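Local coordinates for protein arabinogalactan endo-1,4-beta-galactosidase (Ignisphaera aggregans, PDB 7OSK) that probably cleaves internal beta-1,4-galactosidic bonds of arabinogalactan, the chain being the calcium-binding family 53 glycoside hydrolase domain of a longer protein, at residues N171-M176 with S218-V223; V95-Y100 with K151-L156; Q325-F330 with R383-L388; L80-E85 with A376-N381. One frame throughout, in Å; residues are numbered along the deposited sequence.

Contact 1: N171-M176 with S218-V223; sequences NALKYM and SAVKDV
Leu-173 and Val-220 meet with their side chains slanting across each other, the leucine contributing one branch and the valine its whole fork. Leu-173 CD1 lies 3.7 Å from Val-220 CG2 and 3.8 Å from Val-220 CG1, and it is also within 3.7 Å of Val-220 CA, which places this methyl over the base of the valine rather than against one tip. The torsions account for the reach: Leu-173 CG stands beside its backbone N, opposite the carbonyl carbon (chi1 -66°), and chi2 near 176° then extends CD1 toward the partner helix. Val-223 takes a different part of the same leucine. Its two methyls face the stem, with Leu-173 CB 4.0 Å from Val-223 CG2 and 4.1 Å from Val-223 CG1, and CG1 is also near the backbone N of Lys-174. Leu-173 therefore packs against two valines three residues apart on the facing helix. The helices belong to the outer layer of an eight-stranded TIM barrel: helix 158-178 follows strand 130-135, and helix 206-223 follows strand 185-188. The axes of the two short segments approach to 9.2 Å and run in similar directions, 33° apart. Toward the barrel, Leu-173 also rests on Phe-135 of strand 130-135, with Pro-183 of a loop beside it; Val-223, partly exposed, also touches Tyr-170 of helix 158-178.

Contact 2: V95-Y100 with K151-L156; sequences VWNDPY and KAWANL
Two loops of the TIM barrel, both following the C-terminal ends of neighbouring strands (90-95 and 130-135), are joined here by a salt bridge between Asp-98 and Lys-151 and by an amide set over the ring of Trp-153. Lys-151 NZ donates to Asp-98 OD2 at 2.6 Å, arriving from above the carboxylate plane, 36° out of it. The lysine chain bends twice near its end, which turns NZ onto the acid, and the two side chains cross at roughly a right angle. Asp-139 forms a second salt bridge with the same ammonium group, so one lysine ties together two acids. With an alanine in place of Asp-98, Lys-151 would probably keep Asp-139 but lose its charged link to the loop 95-100. Such loops at this end of a TIM barrel commonly border the substrate cleft, although no annotated site lies at this contact. Deeper in, Trp-153 is buried against Leu-161, Ala-164 and Val-165 of helix 158-178. Asn-97 stands nearly upright on this indole, amide and ring planes 82° apart, its ND2 3.3 Å above the ring plane, displaced toward the rim and 3.4 Å from Trp-153 CZ2.

Contact 3: Q325-F330 with R383-L388; sequences QGQASF and RALPSL
Leu-385 and Ser-387 press against Gln-327 and Ala-328 where the loop between the last barrel strand, 346-352, and helix 390-393 folds back over helix 324-342 of the TIM barrel. Leu-385 comes first: its CD1 lies 3.9 Å from Gln-327 OE1, flanking the amide, and the side chain also touches Trp-297 and Ile-324. Pro-386 carries the chain round, packing on Ile-324 rather than on the helical segment 325-330. Ser-387 makes the main polar contact. Its OG donates to Gln-327 OE1 at 2.7 Å, with a C=O...donor angle of 149° and the donor tilted 24° from the carbonyl plane. The serine torsion (chi1 54°) sets OG between its own backbone N and carbonyl carbon, facing the glutamine. Gln-327 reaches this point as an extended chain, and its other amide end is gripped separately: NE2 bonds to Tyr-351 OH on the last strand and to Ala-376 O, with a weak bond to Tyr-295 O. Partners at both ends define the amide's orientation, with OE1 as acceptor and NE2 as donor, and satisfy a polar group in a buried place. On the apolar side of the same serine, Ser-387 CB is 3.7 Å from Ala-328 CB, and the small residues let the CA atoms of Ala-328 and Ser-387 approach to 5.1 Å. Leu-388 then turns from the helix toward Ile-82 and Leu-83, and its N donates to Leu-385 O at 3.0 Å, closing the turn that presents Ser-387.

Contact 4: L80-E85 with A376-N381; sequences LDILKE and ALFDFN
Ile-82 and Leu-83 each offer one methyl to the rim of the Phe-378 ring. Ile-82 CG2 lies 4.0 Å from Phe-378 CE2, and Leu-83 CD2 lies 4.1 Å from Phe-378 CZ. Both methyls sit near the ring plane, so the aromatic edge, not a face, makes this contact. Phe-378 CZ serves both partners, since Ile-82 CG2 is also 4.2 Å from it. The Phe-378 side chain leaves its backbone with CG beside N (chi1 -63°) and projects its far end toward helix 79-85. Leu-83 approaches at about a right angle, Ile-82 more obliquely. In the next shell, Tyr-69 meets Phe-378 edge to face, and Val-54 of the first barrel strand, 51-55, backs both Leu-83 and Leu-377. The loop backbone is pinned beside the ring: Leu-377 shares a backbone hydrogen bond with Ala-354, and Asp-379 OD1 accepts from Arg-383 N. The contact thus joins a helix early in the TIM barrel to the loop after its last strand, where barrel closure sets strand 51-55 beside strand 346-352. An alanine at Phe-378 would probably open a gap beside Ile-82 and Leu-83 and take from Tyr-69 this edge-to-face partner. With carbon alone at the interface, the joint between these segments depends on shape and exclusion of water, not on directional bonds.

The four contacts form two groups on the barrel. Contacts 3 and 4, whose centres are 11 Å apart, touch directly: Leu-385 N is 3.0 Å from Leu-377 O, a probable hydrogen bond, and Ala-384 CA packs on Phe-378 CD2. Their segments alternate along the chain, so together they lace one loop to two helices. The calcium ion lies about 14 Å from the side chains of both Leu-385 and Phe-378, placing this group near its site but not among its ligands. Helix 158-178 supplies one segment of contact 1, and Trp-153 of contact 2 packs on it; these two do not touch, their nearest atoms being about 6 Å apart. Each has its centre 37 Å from that of contact 3.

Contact 1: N171-M176 with S218-V223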
# COMPACT_ATOMS: atom_id res chain seq x y z
N ASN A 171 -20.78 -2.08 -5.88
CA ASN A 171 -21.37 -2.39 -4.58
C ASN A 171 -20.36 -2.24 -3.45
O ASN A 171 -20.72 -1.85 -2.34
CB ASN A 171 -21.96 -3.80 -4.59
CG ASN A 171 -23.26 -3.90 -5.36
OD1 ASN A 171 -24.10 -2.99 -5.30
ND2 ASN A 171 -23.45 -4.99 -6.08
N ALA A 172 -19.10 -2.56 -3.73
CA ALA A 172 -18.04 -2.41 -2.74
C ALA A 172 -17.93 -0.95 -2.32
O ALA A 172 -18.00 -0.64 -1.14
CB ALA A 172 -16.71 -2.90 -3.29
N LEU A 173 -17.76 -0.05 -3.29
CA LEU A 173 -17.62 1.37 -2.99
C LEU A 173 -18.93 1.98 -2.50
O LEU A 173 -18.93 2.93 -1.73
CB LEU A 173 -17.11 2.13 -4.22
CG LEU A 173 -15.68 1.76 -4.66
CD1 LEU A 173 -15.32 2.50 -5.93
CD2 LEU A 173 -14.67 2.07 -3.57
N LYS A 174 -20.06 1.42 -2.95
CA LYS A 174 -21.36 1.85 -2.44
C LYS A 174 -21.50 1.48 -0.96
O LYS A 174 -22.17 2.17 -0.20
CB LYS A 174 -22.50 1.22 -3.24
CG LYS A 174 -23.12 2.13 -4.29
CD LYS A 174 -23.84 3.32 -3.65
CE LYS A 174 -24.48 4.22 -4.69
NZ LYS A 174 -24.95 5.49 -4.09
N TYR A 175 -20.85 0.38 -0.57
CA TYR A 175 -20.86 -0.05 0.82
C TYR A 175 -20.05 0.92 1.69
O TYR A 175 -20.49 1.32 2.77
CB TYR A 175 -20.30 -1.48 0.94
CG TYR A 175 -20.14 -1.98 2.36
CD1 TYR A 175 -18.97 -1.75 3.07
CD2 TYR A 175 -21.15 -2.70 2.98
CE1 TYR A 175 -18.82 -2.22 4.36
CE2 TYR A 175 -21.01 -3.18 4.27
CZ TYR A 175 -19.84 -2.93 4.96
OH TYR A 175 -19.69 -3.40 6.25
N MET A 176 -18.87 1.31 1.20
CA MET A 176 -17.99 2.19 1.94
C MET A 176 -18.57 3.60 2.07
O MET A 176 -18.39 4.27 3.08
CB MET A 176 -16.61 2.26 1.28
CG MET A 176 -16.00 0.91 0.96
SD MET A 176 -14.26 0.98 0.52
CE MET A 176 -13.54 1.45 2.09
N SER A 218 -14.95 1.98 -14.56
CA SER A 218 -16.31 2.43 -14.84
C SER A 218 -17.16 2.35 -13.57
O SER A 218 -18.02 3.20 -13.34
CB SER A 218 -16.96 1.60 -15.95
OG SER A 218 -16.50 2.01 -17.22
N ALA A 219 -16.91 1.33 -12.76
CA ALA A 219 -17.65 1.15 -11.52
C ALA A 219 -17.35 2.27 -10.53
O ALA A 219 -18.26 2.83 -9.93
CB ALA A 219 -17.33 -0.21 -10.91
N VAL A 220 -16.07 2.59 -10.37
CA VAL A 220 -15.64 3.62 -9.43
C VAL A 220 -16.29 4.97 -9.75
O VAL A 220 -16.80 5.65 -8.86
CB VAL A 220 -14.11 3.80 -9.43
CG1 VAL A 220 -13.69 4.88 -8.43
CG2 VAL A 220 -13.42 2.48 -9.12
N LYS A 221 -16.25 5.34 -11.03
CA LYS A 221 -16.71 6.65 -11.46
C LYS A 221 -18.23 6.77 -11.34
O LYS A 221 -18.77 7.86 -11.13
CB LYS A 221 -16.27 6.93 -12.91
CG LYS A 221 -14.82 6.56 -13.22
CD LYS A 221 -13.86 7.72 -13.05
CE LYS A 221 -13.92 8.68 -14.22
NZ LYS A 221 -12.80 8.45 -15.19
N ASP A 222 -18.93 5.64 -11.49
CA ASP A 222 -20.38 5.61 -11.38
C ASP A 222 -20.83 5.85 -9.94
O ASP A 222 -21.92 6.37 -9.70
CB ASP A 222 -20.94 4.27 -11.88
CG ASP A 222 -20.89 4.15 -13.39
OD1 ASP A 222 -20.89 5.18 -14.09
OD2 ASP A 222 -20.86 3.00 -13.89
N VAL A 223 -19.99 5.47 -8.98
CA VAL A 223 -20.25 5.76 -7.58
C VAL A 223 -19.91 7.22 -7.31
O VAL A 223 -20.65 7.94 -6.64
CB VAL A 223 -19.44 4.85 -6.63
CG1 VAL A 223 -19.80 5.13 -5.17
CG2 VAL A 223 -19.67 3.38 -6.96

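Contact 2: V95-Y100 with K151-L156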
# COMPACT_ATOMS: atom_id res chain seq x y z
N VAL A 95 -7.99 -4.60 0.23
CA VAL A 95 -9.28 -5.28 0.41
C VAL A 95 -9.33 -6.55 -0.43
O VAL A 95 -9.25 -6.51 -1.66
CB VAL A 95 -10.46 -4.36 0.02
CG1 VAL A 95 -11.79 -5.11 0.10
CG2 VAL A 95 -10.50 -3.13 0.91
N TRP A 96 -9.46 -7.68 0.26
CA TRP A 96 -9.65 -8.97 -0.39
C TRP A 96 -11.14 -9.29 -0.43
O TRP A 96 -11.87 -8.94 0.49
CB TRP A 96 -8.87 -10.07 0.34
CG TRP A 96 -7.38 -9.91 0.26
CD1 TRP A 96 -6.65 -9.52 -0.82
CD2 TRP A 96 -6.44 -10.14 1.32
NE1 TRP A 96 -5.32 -9.49 -0.51
CE2 TRP A 96 -5.16 -9.86 0.80
CE3 TRP A 96 -6.55 -10.54 2.65
CZ2 TRP A 96 -4.00 -9.98 1.56
CZ3 TRP A 96 -5.40 -10.66 3.41
CH2 TRP A 96 -4.14 -10.38 2.86
N ASN A 97 -11.58 -9.96 -1.49
CA ASN A 97 -12.99 -10.22 -1.69
C ASN A 97 -13.55 -11.18 -0.64
O ASN A 97 -14.55 -10.88 0.01
CB ASN A 97 -13.24 -10.79 -3.09
CG ASN A 97 -12.89 -9.80 -4.19
OD1 ASN A 97 -11.99 -8.98 -4.04
ND2 ASN A 97 -13.62 -9.88 -5.29
N ASP A 98 -12.88 -12.32 -0.48
CA ASP A 98 -13.31 -13.33 0.48
C ASP A 98 -12.11 -14.11 1.01
O ASP A 98 -11.83 -15.22 0.56
CB ASP A 98 -14.31 -14.29 -0.16
CG ASP A 98 -14.81 -15.35 0.80
OD1 ASP A 98 -14.95 -15.04 2.00
OD2 ASP A 98 -15.07 -16.49 0.35
N PRO A 99 -11.38 -13.52 1.97
CA PRO A 99 -10.19 -14.15 2.56
C PRO A 99 -10.53 -15.24 3.59
O PRO A 99 -9.92 -15.33 4.65
CB PRO A 99 -9.47 -12.97 3.22
CG PRO A 99 -10.55 -12.03 3.58
CD PRO A 99 -11.59 -12.16 2.50
N TYR A 100 -11.52 -16.07 3.24
CA TYR A 100 -11.95 -17.18 4.08
C TYR A 100 -12.12 -18.41 3.20
O TYR A 100 -12.34 -18.27 2.00
CB TYR A 100 -13.25 -16.84 4.80
CG TYR A 100 -13.24 -15.52 5.52
CD1 TYR A 100 -13.54 -14.34 4.85
CD2 TYR A 100 -12.94 -15.44 6.87
CE1 TYR A 100 -13.53 -13.12 5.50
CE2 TYR A 100 -12.93 -14.22 7.53
CZ TYR A 100 -13.23 -13.07 6.84
OH TYR A 100 -13.22 -11.86 7.49
N LYS A 151 -12.40 -17.05 -5.54
CA LYS A 151 -12.96 -18.40 -5.66
C LYS A 151 -14.24 -18.45 -6.49
O LYS A 151 -14.47 -19.41 -7.22
CB LYS A 151 -13.23 -18.97 -4.27
CG LYS A 151 -11.98 -19.34 -3.49
CD LYS A 151 -12.31 -19.80 -2.08
CE LYS A 151 -12.37 -18.65 -1.09
NZ LYS A 151 -13.50 -17.71 -1.30
N ALA A 152 -15.06 -17.41 -6.38
CA ALA A 152 -16.35 -17.38 -7.05
C ALA A 152 -16.23 -16.85 -8.48
O ALA A 152 -17.18 -16.95 -9.26
CB ALA A 152 -17.33 -16.53 -6.26
N TRP A 153 -15.07 -16.30 -8.82
CA TRP A 153 -14.82 -15.76 -10.16
C TRP A 153 -14.00 -16.73 -11.01
O TRP A 153 -13.79 -16.50 -12.20
CB TRP A 153 -14.09 -14.42 -10.07
CG TRP A 153 -14.86 -13.33 -9.36
CD1 TRP A 153 -16.05 -13.46 -8.71
CD2 TRP A 153 -14.48 -11.96 -9.24
NE1 TRP A 153 -16.43 -12.25 -8.19
CE2 TRP A 153 -15.49 -11.31 -8.50
CE3 TRP A 153 -13.39 -11.21 -9.68
CZ2 TRP A 153 -15.44 -9.95 -8.19
CZ3 TRP A 153 -13.34 -9.86 -9.38
CH2 TRP A 153 -14.36 -9.25 -8.64
N ALA A 154 -13.54 -17.81 -10.39
CA ALA A 154 -12.58 -18.73 -10.99
C ALA A 154 -13.04 -19.31 -12.33
O ALA A 154 -12.25 -19.40 -13.27
CB ALA A 154 -12.28 -19.86 -10.03
N ASN A 155 -14.31 -19.70 -12.42
CA ASN A 155 -14.82 -20.39 -13.60
C ASN A 155 -15.84 -19.57 -14.37
O ASN A 155 -16.57 -20.10 -15.21
CB ASN A 155 -15.43 -21.74 -13.19
CG ASN A 155 -14.38 -22.73 -12.72
OD1 ASN A 155 -13.68 -23.34 -13.53
ND2 ASN A 155 -14.26 -22.89 -11.41
N LEU A 156 -15.90 -18.28 -14.08
CA LEU A 156 -16.73 -17.37 -14.87
C LEU A 156 -16.04 -17.09 -16.20
O LEU A 156 -14.83 -16.84 -16.24
CB LEU A 156 -16.98 -16.06 -14.11
CG LEU A 156 -17.71 -16.15 -12.78
CD1 LEU A 156 -17.93 -14.76 -12.21
CD2 LEU A 156 -19.04 -16.89 -12.92

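Contact 3: Q325-F330 with R383-L388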
# COMPACT_ATOMS: atom_id res chain seq x y z
N GLN A 325 17.33 4.96 13.23
CA GLN A 325 17.85 6.11 12.49
C GLN A 325 17.95 5.80 11.00
O GLN A 325 17.59 6.62 10.16
CB GLN A 325 19.22 6.53 13.03
CG GLN A 325 19.83 7.74 12.33
CD GLN A 325 19.09 9.02 12.64
OE1 GLN A 325 19.24 9.59 13.72
NE2 GLN A 325 18.29 9.49 11.68
N GLY A 326 18.45 4.61 10.69
CA GLY A 326 18.63 4.19 9.31
C GLY A 326 17.31 4.07 8.58
O GLY A 326 17.22 4.33 7.38
N GLN A 327 16.27 3.68 9.32
CA GLN A 327 14.92 3.60 8.77
C GLN A 327 14.41 5.00 8.46
O GLN A 327 13.88 5.25 7.37
CB GLN A 327 13.98 2.90 9.76
CG GLN A 327 12.53 2.79 9.28
CD GLN A 327 11.60 2.25 10.34
OE1 GLN A 327 11.60 2.72 11.48
NE2 GLN A 327 10.78 1.27 9.98
N ALA A 328 14.57 5.90 9.42
CA ALA A 328 14.08 7.26 9.28
C ALA A 328 14.82 8.00 8.18
O ALA A 328 14.22 8.76 7.40
CB ALA A 328 14.21 8.01 10.60
N SER A 329 16.13 7.79 8.11
CA SER A 329 16.96 8.43 7.08
C SER A 329 16.47 8.04 5.69
O SER A 329 16.42 8.88 4.79
CB SER A 329 18.43 8.03 7.26
OG SER A 329 18.93 8.47 8.51
N PHE A 330 16.12 6.77 5.52
CA PHE A 330 15.62 6.29 4.25
C PHE A 330 14.29 6.95 3.87
O PHE A 330 14.11 7.37 2.73
CB PHE A 330 15.45 4.77 4.28
CG PHE A 330 14.49 4.25 3.25
CD1 PHE A 330 14.78 4.37 1.90
CD2 PHE A 330 13.30 3.65 3.62
CE1 PHE A 330 13.90 3.89 0.94
CE2 PHE A 330 12.42 3.17 2.67
CZ PHE A 330 12.72 3.30 1.33
N ARG A 383 5.04 -0.14 20.90
CA ARG A 383 5.35 1.25 21.17
C ARG A 383 5.89 1.94 19.92
O ARG A 383 6.66 1.36 19.15
CB ARG A 383 6.35 1.36 22.32
CG ARG A 383 6.82 2.77 22.62
CD ARG A 383 7.62 2.80 23.91
NE ARG A 383 8.11 4.14 24.23
CZ ARG A 383 8.61 4.48 25.41
NH1 ARG A 383 8.69 3.60 26.40
NH2 ARG A 383 9.04 5.73 25.61
N ALA A 384 5.48 3.19 19.72
CA ALA A 384 5.88 3.95 18.55
C ALA A 384 7.39 4.19 18.54
O ALA A 384 7.95 4.72 19.50
CB ALA A 384 5.14 5.28 18.50
N LEU A 385 8.04 3.80 17.45
CA LEU A 385 9.45 4.07 17.26
C LEU A 385 9.66 5.57 17.06
O LEU A 385 8.80 6.24 16.50
CB LEU A 385 10.00 3.29 16.07
CG LEU A 385 9.90 1.77 16.15
CD1 LEU A 385 10.29 1.14 14.82
CD2 LEU A 385 10.76 1.23 17.27
N PRO A 386 10.81 6.10 17.51
CA PRO A 386 11.06 7.53 17.33
C PRO A 386 11.21 7.93 15.87
O PRO A 386 11.30 9.12 15.57
CB PRO A 386 12.37 7.77 18.10
CG PRO A 386 13.01 6.43 18.20
CD PRO A 386 11.90 5.43 18.26
N SER A 387 11.23 6.95 14.96
CA SER A 387 11.32 7.22 13.53
C SER A 387 9.94 7.46 12.91
O SER A 387 9.83 7.73 11.72
CB SER A 387 12.02 6.07 12.81
OG SER A 387 11.40 4.83 13.09
N LEU A 388 8.90 7.36 13.73
CA LEU A 388 7.54 7.61 13.26
C LEU A 388 7.31 9.10 13.09
O LEU A 388 6.35 9.52 12.44
CB LEU A 388 6.52 7.02 14.24
CG LEU A 388 5.04 7.10 13.86
CD1 LEU A 388 4.75 6.41 12.53
CD2 LEU A 388 4.18 6.51 14.96

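Contact 4: L80-E85 with A376-N381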
# COMPACT_ATOMS: atom_id res chain seq x y z
N LEU A 80 -4.78 5.50 15.43
CA LEU A 80 -4.95 6.59 14.47
C LEU A 80 -4.54 7.93 15.08
O LEU A 80 -4.06 8.81 14.37
CB LEU A 80 -6.39 6.66 13.98
CG LEU A 80 -6.83 5.54 13.03
CD1 LEU A 80 -8.33 5.63 12.77
CD2 LEU A 80 -6.05 5.60 11.72
N ASP A 81 -4.72 8.08 16.38
CA ASP A 81 -4.29 9.29 17.07
C ASP A 81 -2.76 9.34 17.11
O ASP A 81 -2.17 10.42 16.98
CB ASP A 81 -4.86 9.35 18.49
CG ASP A 81 -6.35 9.64 18.51
OD1 ASP A 81 -6.84 10.30 17.58
OD2 ASP A 81 -7.02 9.20 19.47
N ILE A 82 -2.13 8.19 17.30
CA ILE A 82 -0.67 8.13 17.33
C ILE A 82 -0.10 8.49 15.97
O ILE A 82 0.90 9.21 15.87
CB ILE A 82 -0.16 6.73 17.74
CG1 ILE A 82 -0.70 6.35 19.12
CG2 ILE A 82 1.37 6.69 17.74
CD1 ILE A 82 -0.35 4.94 19.57
N LEU A 83 -0.73 8.00 14.91
CA LEU A 83 -0.27 8.28 13.56
C LEU A 83 -0.46 9.75 13.20
O LEU A 83 0.43 10.37 12.61
CB LEU A 83 -1.02 7.40 12.55
CG LEU A 83 -0.78 5.89 12.66
CD1 LEU A 83 -1.60 5.14 11.61
CD2 LEU A 83 0.70 5.55 12.52
N LYS A 84 -1.61 10.30 13.56
CA LYS A 84 -1.93 11.68 13.20
C LYS A 84 -0.96 12.65 13.86
O LYS A 84 -0.44 13.56 13.20
CB LYS A 84 -3.37 12.03 13.60
CG LYS A 84 -3.93 13.29 12.94
CD LYS A 84 -3.94 13.18 11.41
CE LYS A 84 -4.52 14.42 10.75
NZ LYS A 84 -4.42 14.35 9.27
N GLU A 85 -0.70 12.45 15.15
CA GLU A 85 0.18 13.35 15.89
C GLU A 85 1.63 13.18 15.46
O GLU A 85 2.48 14.02 15.77
CB GLU A 85 0.04 13.13 17.40
CG GLU A 85 0.95 12.05 17.99
CD GLU A 85 0.82 11.95 19.50
OE1 GLU A 85 -0.20 12.42 20.04
OE2 GLU A 85 1.75 11.42 20.15
N ALA A 376 8.24 -2.58 10.74
CA ALA A 376 7.12 -1.74 11.16
C ALA A 376 7.65 -0.43 11.75
O ALA A 376 8.85 -0.29 11.96
CB ALA A 376 6.25 -2.47 12.17
N LEU A 377 6.75 0.51 12.01
CA LEU A 377 7.13 1.78 12.63
C LEU A 377 6.86 1.75 14.14
O LEU A 377 6.99 2.76 14.82
CB LEU A 377 6.39 2.94 11.97
CG LEU A 377 6.76 3.21 10.51
CD1 LEU A 377 5.85 4.27 9.90
CD2 LEU A 377 8.21 3.63 10.38
N PHE A 378 6.48 0.57 14.63
CA PHE A 378 6.31 0.32 16.06
C PHE A 378 7.20 -0.85 16.46
O PHE A 378 7.48 -1.72 15.64
CB PHE A 378 4.85 0.00 16.39
CG PHE A 378 3.89 1.12 16.09
CD1 PHE A 378 3.45 1.34 14.80
CD2 PHE A 378 3.43 1.94 17.10
CE1 PHE A 378 2.56 2.37 14.52
CE2 PHE A 378 2.54 2.97 16.83
CZ PHE A 378 2.11 3.19 15.54
N ASP A 379 7.65 -0.87 17.71
CA ASP A 379 8.49 -1.98 18.17
C ASP A 379 7.62 -3.18 18.56
O ASP A 379 6.40 -3.15 18.40
CB ASP A 379 9.38 -1.55 19.35
CG ASP A 379 8.60 -1.08 20.57
OD1 ASP A 379 7.48 -1.57 20.82
OD2 ASP A 379 9.13 -0.21 21.29
N PHE A 380 8.27 -4.23 19.06
CA PHE A 380 7.58 -5.48 19.37
C PHE A 380 6.57 -5.30 20.49
O PHE A 380 5.57 -6.01 20.55
CB PHE A 380 8.60 -6.56 19.74
CG PHE A 380 9.70 -6.73 18.73
CD1 PHE A 380 9.49 -6.40 17.40
CD2 PHE A 380 10.94 -7.21 19.11
CE1 PHE A 380 10.50 -6.55 16.47
CE2 PHE A 380 11.95 -7.37 18.17
CZ PHE A 380 11.73 -7.04 16.85
N ASN A 381 6.83 -4.33 21.37
CA ASN A 381 5.92 -4.04 22.47
C ASN A 381 4.80 -3.10 22.05
O ASN A 381 4.01 -2.65 22.88
CB ASN A 381 6.70 -3.44 23.64
CG ASN A 381 7.79 -4.37 24.15
OD1 ASN A 381 7.61 -5.59 24.20
ND2 ASN A 381 8.93 -3.80 24.52